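Local coordinates for protein glutamyl-tRNA(Gln) amidotransferase subunit B, mitochondrial (Saccharomyces cerevisiae, PDB 4N0H) that forms the B subunit of a mitochondrial amidotransferase, built on a GatB/GatE-family catalytic domain and assembled with partner chains that include subunit F, at residues L24-K29 with N64-L69; F70-S75 with D299-V304; S80-I85 with R109-G114; Q137-Q142 with L169-T174; R196-S201 with G306-L311. All blocks are in the same frame, centred on the assembly; numbering follows the deposited sequence.

Contact 1. Residues L24-K29 with N64-L69; sequences LNTKNK and NLEAIL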
# COMPACT_ATOMS: atom_id res chain seq x y z
N LEU B 24 1.45 -7.08 -24.95
CA LEU B 24 2.17 -8.34 -24.93
C LEU B 24 1.20 -9.52 -25.04
O LEU B 24 0.10 -9.48 -24.47
CB LEU B 24 3.01 -8.47 -23.66
CG LEU B 24 4.11 -7.42 -23.48
CD1 LEU B 24 5.01 -7.79 -22.31
CD2 LEU B 24 4.93 -7.24 -24.75
N ASN B 25 1.59 -10.56 -25.76
CA ASN B 25 0.76 -11.75 -25.83
C ASN B 25 1.22 -12.85 -24.87
O ASN B 25 1.42 -14.00 -25.25
CB ASN B 25 0.62 -12.28 -27.27
CG ASN B 25 1.95 -12.41 -27.98
OD1 ASN B 25 2.04 -12.20 -29.19
ND2 ASN B 25 2.99 -12.75 -27.24
N THR B 26 1.41 -12.46 -23.61
CA THR B 26 1.58 -13.43 -22.54
C THR B 26 0.26 -14.17 -22.39
O THR B 26 -0.79 -13.64 -22.76
CB THR B 26 1.93 -12.74 -21.22
OG1 THR B 26 0.92 -11.76 -20.93
CG2 THR B 26 3.28 -12.04 -21.31
N LYS B 27 0.31 -15.38 -21.86
CA LYS B 27 -0.91 -16.16 -21.66
C LYS B 27 -1.87 -15.45 -20.70
O LYS B 27 -3.07 -15.39 -20.94
CB LYS B 27 -0.58 -17.56 -21.15
CG LYS B 27 -1.79 -18.46 -21.01
CD LYS B 27 -1.38 -19.86 -20.57
CE LYS B 27 -0.53 -19.81 -19.31
NZ LYS B 27 -0.03 -21.16 -18.92
N ASN B 28 -1.31 -14.92 -19.62
CA ASN B 28 -2.12 -14.26 -18.60
C ASN B 28 -1.72 -12.80 -18.43
O ASN B 28 -0.81 -12.32 -19.10
CB ASN B 28 -2.03 -15.03 -17.28
CG ASN B 28 -2.56 -16.45 -17.41
OD1 ASN B 28 -3.49 -16.70 -18.18
ND2 ASN B 28 -1.95 -17.38 -16.69
N LYS B 29 -2.42 -12.08 -17.55
CA LYS B 29 -2.25 -10.64 -17.42
C LYS B 29 -1.01 -10.25 -16.61
O LYS B 29 -0.25 -11.11 -16.19
CB LYS B 29 -3.49 -10.01 -16.81
CG LYS B 29 -4.73 -10.13 -17.68
CD LYS B 29 -5.85 -9.27 -17.10
CE LYS B 29 -7.17 -9.49 -17.79
NZ LYS B 29 -8.19 -8.56 -17.23
N ASN B 64 3.58 -10.98 -13.18
CA ASN B 64 3.72 -12.09 -14.11
C ASN B 64 5.14 -12.06 -14.67
O ASN B 64 5.51 -11.12 -15.37
CB ASN B 64 2.70 -11.93 -15.24
CG ASN B 64 2.69 -13.12 -16.19
OD1 ASN B 64 3.65 -13.88 -16.30
ND2 ASN B 64 1.58 -13.27 -16.91
N LEU B 65 5.91 -13.09 -14.37
CA LEU B 65 7.32 -13.13 -14.77
C LEU B 65 7.51 -13.27 -16.28
O LEU B 65 8.57 -12.94 -16.81
CB LEU B 65 8.07 -14.23 -14.02
CG LEU B 65 8.06 -14.08 -12.49
CD1 LEU B 65 8.83 -15.21 -11.83
CD2 LEU B 65 8.62 -12.73 -12.07
N GLU B 66 6.48 -13.74 -16.98
CA GLU B 66 6.57 -13.84 -18.43
C GLU B 66 6.74 -12.46 -19.08
O GLU B 66 7.38 -12.34 -20.13
CB GLU B 66 5.35 -14.57 -19.01
CG GLU B 66 5.53 -14.99 -20.47
CD GLU B 66 4.41 -15.88 -20.98
OE1 GLU B 66 4.70 -16.76 -21.83
OE2 GLU B 66 3.25 -15.70 -20.55
N ALA B 67 6.19 -11.44 -18.44
CA ALA B 67 6.36 -10.07 -18.92
C ALA B 67 7.81 -9.62 -18.82
O ALA B 67 8.30 -8.87 -19.66
CB ALA B 67 5.44 -9.11 -18.16
N ILE B 68 8.51 -10.08 -17.78
CA ILE B 68 9.94 -9.82 -17.65
C ILE B 68 10.72 -10.49 -18.79
O ILE B 68 11.61 -9.89 -19.39
CB ILE B 68 10.49 -10.34 -16.31
CG1 ILE B 68 9.93 -9.53 -15.14
CG2 ILE B 68 12.02 -10.28 -16.30
CD1 ILE B 68 10.46 -10.01 -13.81
N LEU B 69 10.38 -11.74 -19.08
CA LEU B 69 11.05 -12.48 -20.14
C LEU B 69 10.88 -11.78 -21.48
O LEU B 69 11.83 -11.61 -22.24
CB LEU B 69 10.52 -13.92 -20.21
CG LEU B 69 11.08 -14.80 -21.32
CD1 LEU B 69 12.56 -15.08 -21.10
CD2 LEU B 69 10.30 -16.11 -21.42
O HOH W 1 1.41 -15.58 -18.71
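Glu66, in the first turn of helix 65-78, lays its side chain, from CB to OE2, against Thr26 and reaches Lys27. Its CG stands anti to the backbone N (chi1 -167°), and the chain runs extended from there. Glu66 CB touches the methyl CG2 of Thr26 at 4.0 Å, CG lies slightly closer to the same methyl, and CD rests against both CB and CG2 of Thr26, as the two side chains slide past each other in opposite directions. At the tip, Glu66 OE2 accepts a hydrogen bond from Lys27 N (3.2 Å), which arrives on the syn side, 31° out of the carboxylate plane. A water 2.6 Å from Glu66 OE2 donates to the same oxygen while accepting from Asn28 N and Asn64 ND2. Asn64 ND2 also gives a bond of 2.9 Å to Lys29 O, which lies in the plane of the amide, so that one nitrogen serves both the loop carbonyl and the water. Thr26 OG1 turns back on its own loop and donates to Asn28 O at 2.6 Å. Farther along, Leu24 CD1 packs on Ala67 CB. The other end of the Asn64 amide completes the pattern: OD1 accepts from Glu66 N (2.9 Å) and is also bonded to Gln122 of subunit F. This is the classic N-cap of a helix, here built into the seam between a long loop and a neighbouring subunit.

Contact 2. Residues F70-S75 with D299-V304; sequences FAMKLS and DVISGV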
# COMPACT_ATOMS: atom_id res chain seq x y z
N PHE B 70 9.64 -11.38 -21.76
CA PHE B 70 9.32 -10.70 -23.01
C PHE B 70 10.08 -9.39 -23.10
O PHE B 70 10.66 -9.07 -24.14
CB PHE B 70 7.81 -10.44 -23.14
CG PHE B 70 7.01 -11.64 -23.58
CD1 PHE B 70 7.52 -12.92 -23.46
CD2 PHE B 70 5.74 -11.48 -24.12
CE1 PHE B 70 6.78 -14.02 -23.86
CE2 PHE B 70 4.99 -12.58 -24.52
CZ PHE B 70 5.51 -13.85 -24.40
N ALA B 71 10.11 -8.63 -22.01
CA ALA B 71 10.84 -7.37 -21.99
C ALA B 71 12.36 -7.58 -22.16
O ALA B 71 13.05 -6.75 -22.74
CB ALA B 71 10.54 -6.59 -20.73
N MET B 72 12.86 -8.69 -21.62
CA MET B 72 14.27 -9.05 -21.82
C MET B 72 14.60 -9.26 -23.30
O MET B 72 15.58 -8.73 -23.81
CB MET B 72 14.62 -10.31 -21.02
CG MET B 72 15.27 -10.03 -19.69
SD MET B 72 16.83 -9.14 -19.92
CE MET B 72 17.46 -9.14 -18.26
N LYS B 73 13.76 -10.04 -23.98
CA LYS B 73 13.98 -10.35 -25.39
C LYS B 73 14.00 -9.08 -26.23
O LYS B 73 14.85 -8.93 -27.12
CB LYS B 73 12.94 -11.34 -25.90
CG LYS B 73 12.93 -12.66 -25.16
CD LYS B 73 11.89 -13.63 -25.70
CE LYS B 73 12.32 -14.21 -27.04
NZ LYS B 73 11.30 -15.14 -27.60
N LEU B 74 13.10 -8.16 -25.94
CA LEU B 74 13.05 -6.90 -26.66
C LEU B 74 14.28 -6.03 -26.39
O LEU B 74 14.85 -5.46 -27.32
CB LEU B 74 11.78 -6.11 -26.33
CG LEU B 74 11.66 -4.78 -27.06
CD1 LEU B 74 11.67 -4.99 -28.58
CD2 LEU B 74 10.41 -4.04 -26.62
N SER B 75 14.69 -5.94 -25.13
CA SER B 75 15.86 -5.15 -24.75
C SER B 75 17.11 -5.67 -25.46
O SER B 75 17.91 -4.89 -25.97
CB SER B 75 16.09 -5.19 -23.24
OG SER B 75 14.94 -4.75 -22.53
N ASP B 299 23.07 -13.45 -15.08
CA ASP B 299 22.86 -14.66 -15.88
C ASP B 299 21.50 -14.69 -16.59
O ASP B 299 21.23 -15.57 -17.41
CB ASP B 299 23.08 -15.94 -15.07
CG ASP B 299 22.03 -16.16 -13.99
OD1 ASP B 299 22.21 -17.10 -13.18
OD2 ASP B 299 21.02 -15.43 -13.93
N VAL B 300 20.63 -13.74 -16.25
CA VAL B 300 19.36 -13.60 -16.95
C VAL B 300 19.65 -13.08 -18.36
O VAL B 300 19.04 -13.51 -19.34
CB VAL B 300 18.37 -12.67 -16.22
CG1 VAL B 300 17.08 -12.52 -17.01
CG2 VAL B 300 18.07 -13.20 -14.83
N ILE B 301 20.60 -12.16 -18.45
CA ILE B 301 21.03 -11.60 -19.73
C ILE B 301 21.57 -12.67 -20.67
O ILE B 301 21.10 -12.81 -21.80
CB ILE B 301 22.13 -10.54 -19.55
CG1 ILE B 301 21.69 -9.49 -18.53
CG2 ILE B 301 22.46 -9.90 -20.88
CD1 ILE B 301 20.75 -8.45 -19.08
N SER B 302 22.57 -13.42 -20.22
CA SER B 302 23.14 -14.48 -21.04
C SER B 302 22.15 -15.61 -21.29
O SER B 302 22.13 -16.19 -22.37
CB SER B 302 24.43 -15.03 -20.41
OG SER B 302 24.26 -15.26 -19.02
N GLY B 303 21.32 -15.92 -20.30
CA GLY B 303 20.32 -16.96 -20.43
C GLY B 303 19.31 -16.69 -21.54
O GLY B 303 19.11 -17.52 -22.43
N VAL B 304 18.69 -15.52 -21.48
CA VAL B 304 17.70 -15.11 -22.48
C VAL B 304 18.34 -14.93 -23.85
O VAL B 304 17.70 -15.16 -24.88
CB VAL B 304 16.94 -13.83 -22.03
CG1 VAL B 304 15.99 -13.33 -23.10
CG2 VAL B 304 16.18 -14.10 -20.73
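Met72 and Lys73 of helix 65-78 pack on Val300, Ile301 and Val304 of helix 298-306, a worked case of two helices joined by apolar contact without a hydrogen bond between the segments. The segment axes approach to 10.1 Å and cross at -77°, so they meet over a short length and few residues take part. Most of the van der Waals contact falls to Met72, whose chain is bent at chi2 (-61°). Its terminal CE fits between two branches, 3.6 Å from Val300 CG1 and 3.5 Å from Ile301 CD1, the latter tighter than usual for two carbons. Met72 crosses both of these side chains at about a right angle. Nearer the backbone, Met72 CB rests on Val304 CG1 at 3.9 Å. Lys73 adds only its aliphatic part: its CG lies 3.7 Å from Val304 CG1, whereas NZ leads away and is hydrogen-bonded to Leu198 O. Within helix 65-78, Ser75 OG donates to Ala71 O at 2.8 Å, and Ser75 N reaches that oxygen from the other face of the carbonyl plane. Around this crossing, Met72 also meets Phe111 of strand 102-120, and Val304 touches Leu69 and Leu76 of helix 65-78. Leu110 and Tyr112 of subunit F pack on Val300 and Val304, so the partner chain borders helix 298-306 as well, while Ala71 and Leu74 turn to strand 130-142.

Contact 3. Residues S80-I85 with R109-G114; sequences SQVNSI and RPFARG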
# COMPACT_ATOMS: atom_id res chain seq x y z
N SER B 80 19.50 -2.58 -25.81
CA SER B 80 19.25 -1.69 -24.69
C SER B 80 20.02 -2.14 -23.45
O SER B 80 20.35 -3.31 -23.31
CB SER B 80 17.75 -1.64 -24.37
OG SER B 80 17.01 -1.28 -25.52
N GLN B 81 20.30 -1.20 -22.55
CA GLN B 81 20.87 -1.56 -21.26
C GLN B 81 19.76 -1.79 -20.24
O GLN B 81 19.01 -0.88 -19.90
CB GLN B 81 21.83 -0.48 -20.75
CG GLN B 81 22.09 -0.57 -19.25
CD GLN B 81 23.43 0.01 -18.84
OE1 GLN B 81 24.48 -0.44 -19.30
NE2 GLN B 81 23.40 1.02 -17.98
N VAL B 82 19.66 -3.03 -19.77
CA VAL B 82 18.66 -3.39 -18.77
C VAL B 82 19.02 -2.76 -17.44
O VAL B 82 20.16 -2.89 -16.97
CB VAL B 82 18.54 -4.91 -18.61
CG1 VAL B 82 17.58 -5.25 -17.47
CG2 VAL B 82 18.09 -5.55 -19.92
N ASN B 83 18.06 -2.07 -16.83
CA ASN B 83 18.28 -1.41 -15.55
C ASN B 83 18.61 -2.43 -14.46
O ASN B 83 17.99 -3.49 -14.38
CB ASN B 83 17.03 -0.61 -15.15
CG ASN B 83 17.37 0.65 -14.39
OD1 ASN B 83 18.44 0.76 -13.80
ND2 ASN B 83 16.46 1.62 -14.41
N SER B 84 19.61 -2.11 -13.64
CA SER B 84 20.00 -3.00 -12.54
C SER B 84 18.83 -3.19 -11.59
O SER B 84 18.57 -4.29 -11.11
CB SER B 84 21.20 -2.42 -11.79
OG SER B 84 20.92 -1.11 -11.34
N ILE B 85 18.12 -2.10 -11.31
CA ILE B 85 16.90 -2.13 -10.53
C ILE B 85 15.81 -1.39 -11.29
O ILE B 85 15.99 -0.23 -11.66
CB ILE B 85 17.08 -1.42 -9.17
CG1 ILE B 85 18.12 -2.15 -8.31
CG2 ILE B 85 15.75 -1.33 -8.44
CD1 ILE B 85 17.64 -3.47 -7.76
N ARG B 109 11.92 4.41 -12.75
CA ARG B 109 12.96 3.43 -13.06
C ARG B 109 12.48 2.43 -14.11
O ARG B 109 11.95 1.37 -13.78
CB ARG B 109 13.41 2.69 -11.80
CG ARG B 109 13.91 3.60 -10.68
CD ARG B 109 14.70 2.82 -9.65
NE ARG B 109 15.81 2.09 -10.28
CZ ARG B 109 17.01 2.61 -10.51
NH1 ARG B 109 17.27 3.87 -10.18
NH2 ARG B 109 17.95 1.88 -11.09
N PRO B 110 12.67 2.76 -15.39
CA PRO B 110 12.22 1.92 -16.51
C PRO B 110 13.02 0.62 -16.60
O PRO B 110 14.13 0.53 -16.06
CB PRO B 110 12.48 2.81 -17.74
CG PRO B 110 13.56 3.75 -17.31
CD PRO B 110 13.31 4.01 -15.85
N PHE B 111 12.44 -0.38 -17.26
CA PHE B 111 13.07 -1.68 -17.40
C PHE B 111 14.43 -1.61 -18.10
O PHE B 111 15.37 -2.29 -17.69
CB PHE B 111 12.15 -2.65 -18.16
CG PHE B 111 12.67 -4.07 -18.22
CD1 PHE B 111 13.40 -4.51 -19.31
CD2 PHE B 111 12.44 -4.95 -17.17
CE1 PHE B 111 13.89 -5.81 -19.36
CE2 PHE B 111 12.92 -6.25 -17.21
CZ PHE B 111 13.65 -6.68 -18.30
N ALA B 112 14.52 -0.81 -19.15
CA ALA B 112 15.76 -0.67 -19.91
C ALA B 112 15.91 0.73 -20.48
O ALA B 112 14.94 1.47 -20.63
CB ALA B 112 15.81 -1.70 -21.04
N ARG B 113 17.15 1.09 -20.80
CA ARG B 113 17.43 2.37 -21.43
C ARG B 113 18.42 2.19 -22.57
O ARG B 113 19.15 1.20 -22.62
CB ARG B 113 17.98 3.37 -20.40
CG ARG B 113 16.93 3.90 -19.43
CD ARG B 113 17.56 4.77 -18.35
NE ARG B 113 18.10 3.98 -17.24
CZ ARG B 113 19.02 4.42 -16.38
NH1 ARG B 113 19.52 5.64 -16.51
NH2 ARG B 113 19.44 3.63 -15.41
N GLY B 114 18.43 3.14 -23.49
CA GLY B 114 19.31 3.08 -24.64
C GLY B 114 18.84 2.05 -25.65
O GLY B 114 17.69 1.60 -25.61
O HOH W 2 15.09 -3.80 -15.08
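Arg109 bends at chi3 (55°), bringing NE toward Ile85, and Asn83 holds chi1 at -146°, away from the staggered values, with its amide between Arg109, Pro110 and Arg113. The Arg109 guanidinium grips Ile85 O side-on with two nitrogens: NE at 2.7 Å comes from above the carbonyl plane, and NH2 at 2.9 Å lies in it, on a lone pair. Asn83 ND2 sits over one face of that guanidinium and donates to Pro110 O at 3.1 Å. Asn83 OD1 takes a weak bond of 3.4 Å from Arg113 NH2, at the edge of the Arg113 group. Backbone bonds link Gln81 with Arg113 as a hydrogen-bonded antiparallel pair and Asn83 N with Phe111 O. Val82 CG1 lies over one face of the Phe111 ring, toward its rim. Phe111 and Ala112 together face Leu138, a classic beta bulge. Strand 81-82 thus edges strand 102-120, whose other flank pairs with strand 130-142, while Val82, Phe111 and Ala112 meet helix 65-78.

Contact 4. Residues Q137-Q142 with L169-T174; sequences QLQIEQ and LIELVT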
# COMPACT_ATOMS: atom_id res chain seq x y z
N GLN B 137 14.02 4.76 -23.79
CA GLN B 137 13.75 3.80 -22.73
C GLN B 137 12.62 2.83 -23.09
O GLN B 137 11.92 2.99 -24.09
CB GLN B 137 13.40 4.52 -21.43
CG GLN B 137 12.14 5.36 -21.52
CD GLN B 137 11.95 6.25 -20.32
OE1 GLN B 137 10.87 6.32 -19.74
NE2 GLN B 137 13.02 6.95 -19.93
N LEU B 138 12.46 1.83 -22.23
CA LEU B 138 11.54 0.73 -22.45
C LEU B 138 10.84 0.49 -21.11
O LEU B 138 11.51 0.27 -20.11
CB LEU B 138 12.37 -0.48 -22.86
CG LEU B 138 11.80 -1.69 -23.60
CD1 LEU B 138 12.90 -2.29 -24.46
CD2 LEU B 138 11.28 -2.71 -22.61
N GLN B 139 9.51 0.56 -21.09
CA GLN B 139 8.76 0.45 -19.83
C GLN B 139 7.67 -0.61 -19.88
O GLN B 139 6.99 -0.77 -20.89
CB GLN B 139 8.12 1.80 -19.47
CG GLN B 139 9.09 2.93 -19.19
CD GLN B 139 8.39 4.22 -18.82
OE1 GLN B 139 7.17 4.36 -18.98
NE2 GLN B 139 9.15 5.19 -18.30
N ILE B 140 7.48 -1.32 -18.77
CA ILE B 140 6.35 -2.25 -18.65
C ILE B 140 5.24 -1.54 -17.90
O ILE B 140 5.49 -0.89 -16.88
CB ILE B 140 6.75 -3.52 -17.87
CG1 ILE B 140 7.91 -4.24 -18.57
CG2 ILE B 140 5.55 -4.45 -17.71
CD1 ILE B 140 8.61 -5.25 -17.68
N GLU B 141 4.01 -1.65 -18.39
CA GLU B 141 2.88 -1.02 -17.70
C GLU B 141 1.54 -1.71 -17.95
O GLU B 141 1.39 -2.50 -18.89
CB GLU B 141 2.79 0.47 -18.07
CG GLU B 141 2.54 0.74 -19.53
CD GLU B 141 2.57 2.22 -19.85
OE1 GLU B 141 1.83 2.65 -20.76
OE2 GLU B 141 3.32 2.96 -19.17
N GLN B 142 0.56 -1.38 -17.11
CA GLN B 142 -0.78 -1.95 -17.19
C GLN B 142 -1.60 -1.29 -18.28
O GLN B 142 -1.57 -0.07 -18.43
CB GLN B 142 -1.53 -1.73 -15.88
CG GLN B 142 -1.21 -2.68 -14.77
CD GLN B 142 -2.03 -2.39 -13.52
OE1 GLN B 142 -2.22 -1.23 -13.15
NE2 GLN B 142 -2.55 -3.44 -12.90
N LEU B 169 1.54 -4.24 -21.14
CA LEU B 169 2.01 -3.41 -22.24
C LEU B 169 3.50 -3.17 -22.08
O LEU B 169 4.03 -3.18 -20.96
CB LEU B 169 1.31 -2.05 -22.23
CG LEU B 169 -0.22 -1.99 -22.29
CD1 LEU B 169 -0.71 -0.56 -22.12
CD2 LEU B 169 -0.68 -2.54 -23.61
N ILE B 170 4.19 -2.97 -23.20
CA ILE B 170 5.51 -2.36 -23.16
C ILE B 170 5.46 -1.04 -23.92
O ILE B 170 5.00 -0.99 -25.06
CB ILE B 170 6.60 -3.27 -23.77
CG1 ILE B 170 6.86 -4.46 -22.85
CG2 ILE B 170 7.88 -2.48 -23.97
CD1 ILE B 170 8.06 -5.29 -23.27
N GLU B 171 5.90 0.03 -23.27
CA GLU B 171 6.00 1.31 -23.94
C GLU B 171 7.44 1.54 -24.37
O GLU B 171 8.36 1.48 -23.55
CB GLU B 171 5.54 2.45 -23.03
CG GLU B 171 5.67 3.82 -23.69
CD GLU B 171 5.34 4.97 -22.75
OE1 GLU B 171 5.69 6.13 -23.09
OE2 GLU B 171 4.74 4.73 -21.69
N LEU B 172 7.63 1.79 -25.65
CA LEU B 172 8.95 2.11 -26.18
C LEU B 172 9.00 3.58 -26.58
O LEU B 172 8.17 4.05 -27.35
CB LEU B 172 9.27 1.22 -27.38
CG LEU B 172 10.60 1.45 -28.11
CD1 LEU B 172 11.22 0.12 -28.49
CD2 LEU B 172 10.40 2.32 -29.34
N VAL B 173 9.96 4.31 -26.03
CA VAL B 173 10.14 5.71 -26.39
C VAL B 173 11.45 5.90 -27.14
O VAL B 173 12.53 5.58 -26.63
CB VAL B 173 10.11 6.61 -25.14
CG1 VAL B 173 10.10 8.08 -25.55
CG2 VAL B 173 8.91 6.29 -24.28
N THR B 174 11.37 6.42 -28.36
CA THR B 174 12.56 6.71 -29.14
C THR B 174 13.07 8.11 -28.81
O THR B 174 12.35 8.93 -28.25
CB THR B 174 12.28 6.66 -30.66
OG1 THR B 174 11.58 7.84 -31.06
CG2 THR B 174 11.44 5.44 -31.01
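The amide of Gln139 and the carboxylates of Glu141 and Glu171 cluster on one face of this strand pair, with the Glu171 carboxylate turned steeply against both of the others. Gln139 and Glu171 run side by side and point the same way, their planes 71° apart. Glu141 CG lies between its own backbone N and carbonyl carbon (chi1 62°), and farther out Glu141 OE2 comes within 3.4 Å of Glu171 OE2. Both of these atoms are acceptors. Glu141 OE2 is hydrogen-bonded to Thr105 OG1, and His21 touches both glutamates. The backbones beneath form a regular antiparallel ladder. Gln139 and Glu171 make a hydrogen-bonded pair, with Glu171 N to Gln139 O at 2.7 Å and Gln139 N to Glu171 O at 2.9 Å. Glu141 pairs likewise with Leu169, and at the far end Val173 N to Gln137 O is sound while the return bond is weak. Between these pairs the CA of Ile170 approaches Gln139 O at 3.1 Å, a CA-H...O contact. On the other face, Leu138 CD2 packs on Ile170 CG2 at 3.7 Å, beside Ile140. That apolar face meets helix 65-78 through Leu74, Ser75 and Leu78. In the sheet, strand 14-23 flanks strand 168-174, and strand 102-120 flanks strand 130-142, so the pair occupies the middle of four adjoining strands.

Contact 5. Residues R196-S201 with G306-L311; sequences RHLHIS and GLMPQL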
# COMPACT_ATOMS: atom_id res chain seq x y z
N ARG B 196 6.76 -9.29 -33.59
CA ARG B 196 6.15 -10.53 -34.07
C ARG B 196 7.20 -11.64 -34.18
O ARG B 196 6.94 -12.79 -33.85
CB ARG B 196 5.47 -10.32 -35.42
CG ARG B 196 4.30 -9.34 -35.39
CD ARG B 196 3.78 -9.04 -36.79
NE ARG B 196 3.31 -10.25 -37.47
CZ ARG B 196 2.06 -10.71 -37.39
NH1 ARG B 196 1.15 -10.07 -36.67
NH2 ARG B 196 1.73 -11.82 -38.04
N HIS B 197 8.39 -11.27 -34.63
CA HIS B 197 9.48 -12.22 -34.78
C HIS B 197 9.97 -12.72 -33.43
O HIS B 197 10.38 -13.88 -33.29
CB HIS B 197 10.64 -11.57 -35.55
CG HIS B 197 11.72 -12.53 -35.93
ND1 HIS B 197 11.48 -13.68 -36.66
CD2 HIS B 197 13.05 -12.51 -35.68
CE1 HIS B 197 12.62 -14.32 -36.84
NE2 HIS B 197 13.59 -13.64 -36.26
N LEU B 198 9.93 -11.85 -32.42
CA LEU B 198 10.33 -12.23 -31.07
C LEU B 198 9.21 -12.98 -30.35
O LEU B 198 9.41 -13.49 -29.24
CB LEU B 198 10.72 -11.00 -30.26
CG LEU B 198 11.94 -10.21 -30.72
CD1 LEU B 198 12.12 -8.97 -29.85
CD2 LEU B 198 13.19 -11.08 -30.67
N HIS B 199 8.04 -13.04 -30.98
CA HIS B 199 6.86 -13.68 -30.40
C HIS B 199 6.40 -13.03 -29.09
O HIS B 199 6.03 -13.74 -28.15
CB HIS B 199 7.08 -15.18 -30.20
CG HIS B 199 7.38 -15.93 -31.46
ND1 HIS B 199 6.42 -16.63 -32.16
CD2 HIS B 199 8.54 -16.09 -32.14
CE1 HIS B 199 6.98 -17.19 -33.22
NE2 HIS B 199 8.26 -16.87 -33.24
N ILE B 200 6.44 -11.71 -29.02
CA ILE B 200 6.00 -11.01 -27.81
C ILE B 200 4.73 -10.20 -28.02
O ILE B 200 4.13 -9.74 -27.06
CB ILE B 200 7.11 -10.09 -27.24
CG1 ILE B 200 7.42 -8.96 -28.22
CG2 ILE B 200 8.35 -10.89 -26.91
CD1 ILE B 200 8.43 -7.96 -27.69
N SER B 201 4.33 -10.05 -29.28
CA SER B 201 3.14 -9.28 -29.62
C SER B 201 2.75 -9.49 -31.08
O SER B 201 3.57 -9.92 -31.89
CB SER B 201 3.39 -7.79 -29.40
OG SER B 201 2.26 -7.03 -29.75
N GLY B 306 20.51 -16.77 -25.25
CA GLY B 306 20.56 -18.06 -25.92
C GLY B 306 19.22 -18.50 -26.49
O GLY B 306 19.16 -19.35 -27.37
N LEU B 307 18.15 -17.90 -25.99
CA LEU B 307 16.80 -18.29 -26.39
C LEU B 307 16.26 -17.36 -27.49
O LEU B 307 15.14 -17.53 -27.98
CB LEU B 307 15.90 -18.40 -25.15
CG LEU B 307 14.63 -17.62 -24.78
CD1 LEU B 307 14.25 -17.95 -23.34
CD2 LEU B 307 14.77 -16.11 -24.94
N MET B 308 17.07 -16.38 -27.88
CA MET B 308 16.70 -15.44 -28.93
C MET B 308 16.69 -16.12 -30.29
O MET B 308 17.55 -16.96 -30.59
CB MET B 308 17.68 -14.26 -28.96
CG MET B 308 17.63 -13.38 -27.73
SD MET B 308 16.15 -12.35 -27.70
CE MET B 308 16.58 -11.12 -28.93
N PRO B 309 15.72 -15.75 -31.14
CA PRO B 309 15.73 -16.27 -32.51
C PRO B 309 16.77 -15.52 -33.34
O PRO B 309 17.22 -14.45 -32.91
CB PRO B 309 14.32 -15.92 -33.01
CG PRO B 309 13.97 -14.68 -32.25
CD PRO B 309 14.59 -14.84 -30.89
N GLN B 310 17.16 -16.08 -34.48
CA GLN B 310 18.07 -15.38 -35.38
C GLN B 310 17.43 -14.07 -35.82
O GLN B 310 16.29 -14.06 -36.30
CB GLN B 310 18.38 -16.24 -36.61
CG GLN B 310 19.22 -15.53 -37.66
CD GLN B 310 20.64 -15.28 -37.19
OE1 GLN B 310 21.27 -16.16 -36.60
NE2 GLN B 310 21.16 -14.09 -37.45
N LEU B 311 18.14 -12.97 -35.64
CA LEU B 311 17.64 -11.67 -36.06
C LEU B 311 18.13 -11.33 -37.47
O LEU B 311 19.18 -11.82 -37.89
CB LEU B 311 18.04 -10.59 -35.05
CG LEU B 311 17.25 -10.65 -33.74
CD1 LEU B 311 17.82 -9.69 -32.71
CD2 LEU B 311 15.78 -10.36 -34.01
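His197 NE2 donates to Gln310 O at 2.7 Å, a nearly straight bond (170° at the hydrogen) that joins the end of helix 181-197 to the chain following helix 298-306. The acceptor lies in the plane of the imidazole, whereas the donor is tilted 24° from the carbonyl plane. Leu311 CD2 also stands at the ring edge, 3.9 Å from His197 CD2. The apolar part gathers round one methyl: Leu198 CD2 meets Met308 CE at 3.8 Å and Pro309 CG at 4.0 Å, with Leu311 CD2 slightly farther off. Met308 curls to reach it through bends at chi2 and chi3, the second of which (-75°) sets CE. Gln310 points its CB away from the helix end, and its NE2 donates to Leu311 O at 3.0 Å, a bond within the segment. His199, the first residue to depart from helical backbone angles, has positive phi and forms a Schellman motif just beyond the contacting residues. This is surface packing that ties the C-terminal segment to a helix end. Both sides rest on helix 65-78, where Leu198 touches Ala77 and Met308 touches Lys73, while Leu311 reaches back to Leu194 on helix 181-197.

In the fold
From the N terminus, strand 14-23 leads into contact 1, which closes a loop without regular structure onto the start of helix 65-78. The same helix then supplies the first half of contact 2, whose second half arrives more than 200 residues later. Within that span lie contact 3, a short closure that adds strand 81-82 to the sheet, and then contact 4, which joins strands 130-142 and 168-174; Ala112 and Leu138 connect these two by a probable backbone bond. Contact 5 crosses contact 2, because 196-201 precedes 299-304 and 306-311 follows it. Helix 65-78 is the common element, bridging the sheet, the C-terminal helix and the loops 24-29 and 306-311.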